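Local coordinates for protein Blo t 1 allergen (PDB 5JT8) that is a mite allergen of the papain family, probably a cysteine protease made as a proenzyme whose propeptide keeps it inactive, at residues 25-31 with 48-52. Residues are numbered along the deposited sequence; the frame is centred on the assembly and turned at random.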
# COMPACT_ATOMS: atom_id res chain seq x y z
N ILE A 25 4.92 13.58 20.29
CA ILE A 25 4.10 14.71 19.85
C ILE A 25 2.86 14.87 20.73
O ILE A 25 1.92 14.08 20.63
CB ILE A 25 3.67 14.54 18.39
CG1 ILE A 25 4.89 14.43 17.49
CG2 ILE A 25 2.77 15.68 17.97
CD1 ILE A 25 4.56 14.15 16.04
N LYS A 26 2.86 15.90 21.57
CA LYS A 26 1.83 16.04 22.60
C LYS A 26 0.66 16.98 22.25
O LYS A 26 -0.41 16.85 22.83
CB LYS A 26 2.48 16.50 23.92
CG LYS A 26 3.37 17.74 23.83
CD LYS A 26 4.42 17.76 24.94
CE LYS A 26 5.35 18.96 24.83
NZ LYS A 26 6.16 19.17 26.07
N THR A 27 0.86 17.93 21.34
CA THR A 27 -0.27 18.68 20.75
C THR A 27 0.22 19.36 19.45
O THR A 27 1.33 19.07 19.00
CB THR A 27 -0.91 19.70 21.75
OG1 THR A 27 -1.17 19.06 23.00
CG2 THR A 27 -2.27 20.19 21.24
N PHE A 28 -0.57 20.26 18.88
CA PHE A 28 -0.53 20.55 17.44
C PHE A 28 0.76 21.10 16.84
O PHE A 28 1.17 20.64 15.79
CB PHE A 28 -1.66 21.52 17.07
CG PHE A 28 -1.98 21.53 15.60
CD1 PHE A 28 -2.60 20.43 15.01
CD2 PHE A 28 -1.60 22.59 14.79
CE1 PHE A 28 -2.87 20.42 13.66
CE2 PHE A 28 -1.85 22.57 13.42
CZ PHE A 28 -2.49 21.48 12.86
N GLU A 29 1.38 22.11 17.44
CA GLU A 29 2.47 22.74 16.70
C GLU A 29 3.83 22.12 17.01
O GLU A 29 4.87 22.64 16.59
CB GLU A 29 2.51 24.25 16.93
CG GLU A 29 2.90 24.72 18.30
CD GLU A 29 1.75 24.68 19.28
OE1 GLU A 29 0.66 24.21 18.91
OE2 GLU A 29 1.95 25.14 20.43
N GLN A 30 3.83 21.01 17.74
CA GLN A 30 4.98 20.12 17.72
C GLN A 30 4.79 19.26 16.48
O GLN A 30 5.71 19.05 15.70
CB GLN A 30 5.09 19.28 18.98
CG GLN A 30 4.89 20.06 20.27
CD GLN A 30 3.62 19.66 20.97
OE1 GLN A 30 3.16 18.53 20.85
NE2 GLN A 30 3.03 20.59 21.71
N PHE A 31 3.55 18.80 16.31
CA PHE A 31 3.13 18.09 15.11
C PHE A 31 3.35 18.96 13.87
O PHE A 31 3.77 18.47 12.82
CB PHE A 31 1.66 17.68 15.25
CG PHE A 31 1.01 17.24 13.97
CD1 PHE A 31 1.07 15.92 13.57
CD2 PHE A 31 0.30 18.14 13.19
CE1 PHE A 31 0.46 15.51 12.40
CE2 PHE A 31 -0.31 17.74 12.01
CZ PHE A 31 -0.23 16.42 11.62
N ARG A 48 -8.67 21.78 11.94
CA ARG A 48 -7.59 20.85 11.69
C ARG A 48 -6.95 20.28 12.96
O ARG A 48 -6.63 19.09 13.01
CB ARG A 48 -6.54 21.54 10.81
CG ARG A 48 -5.40 20.67 10.37
CD ARG A 48 -5.87 19.55 9.47
NE ARG A 48 -6.41 19.96 8.18
CZ ARG A 48 -6.95 19.10 7.31
NH1 ARG A 48 -7.02 17.81 7.62
NH2 ARG A 48 -7.42 19.52 6.15
N GLU A 49 -6.74 21.12 13.97
CA GLU A 49 -6.13 20.62 15.20
C GLU A 49 -7.15 19.89 16.05
O GLU A 49 -6.78 19.11 16.93
CB GLU A 49 -5.49 21.73 16.03
CG GLU A 49 -6.13 23.12 16.03
CD GLU A 49 -5.07 24.19 16.39
OE1 GLU A 49 -4.01 24.24 15.71
OE2 GLU A 49 -5.25 24.92 17.41
N HIS A 50 -8.43 20.11 15.78
CA HIS A 50 -9.46 19.31 16.42
C HIS A 50 -9.35 17.84 16.00
O HIS A 50 -9.41 16.93 16.82
CB HIS A 50 -10.86 19.83 16.08
CG HIS A 50 -11.97 18.95 16.58
ND1 HIS A 50 -12.17 18.70 17.92
CD2 HIS A 50 -12.92 18.24 15.92
CE1 HIS A 50 -13.20 17.88 18.07
NE2 HIS A 50 -13.67 17.59 16.87
N HIS A 51 -9.17 17.63 14.70
CA HIS A 51 -8.95 16.29 14.18
C HIS A 51 -7.66 15.71 14.73
O HIS A 51 -7.61 14.54 15.06
CB HIS A 51 -8.93 16.30 12.65
CG HIS A 51 -10.28 16.51 12.04
ND1 HIS A 51 -10.45 16.88 10.72
CD2 HIS A 51 -11.52 16.42 12.57
CE1 HIS A 51 -11.74 17.00 10.46
NE2 HIS A 51 -12.41 16.73 11.57
N PHE A 52 -6.62 16.54 14.86
CA PHE A 52 -5.38 16.07 15.47
C PHE A 52 -5.57 15.72 16.94
O PHE A 52 -5.02 14.72 17.41
CB PHE A 52 -4.28 17.12 15.36
CG PHE A 52 -3.08 16.79 16.21
CD1 PHE A 52 -2.10 15.93 15.75
CD2 PHE A 52 -2.95 17.33 17.48
CE1 PHE A 52 -1.00 15.62 16.53
CE2 PHE A 52 -1.86 17.02 18.26
CZ PHE A 52 -0.88 16.16 17.79
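F52 lays its ring across the start of helix 28-34, lodged among I25, the T27 backbone, F28 and F31. A flat, rigid phenylalanine suits this place: with chi1 near 180° it projects from helix 42-62 far enough for CE2 to come within 3.3 Å of T27 C and CE1 within 3.6 Å of F31 CB. The edge of F28 meets the face of F52 in an offset edge-to-face pair, centroids 5.8 Å apart and planes at 80°, while F31 approaches F52 obliquely at 4.8 Å between centroids. I25 closes the cluster at the ring's edge, its CG2 3.7 Å from F52 CZ. One turn before F52, the CB methylene of E49 packs over the F28 face, 3.7 Å from the ring centroid in a CH-pi contact; its carboxylate OE1 also lies over that face, 3.1 Å from F28 CD2. R48 lends its aliphatic part, CG to F28 CZ at 3.9 Å, while its guanidinium NH1 hydrogen-bonds the backbone O of D77. The backbone N of T27, the N-cap residue, donates a very short hydrogen bond to Q30 OE1 (2.4 Å), which ties the helix start together. Such interlocking aromatic side chains between the first two helices are characteristic of the small helical I29 domain of cathepsin-type propeptides.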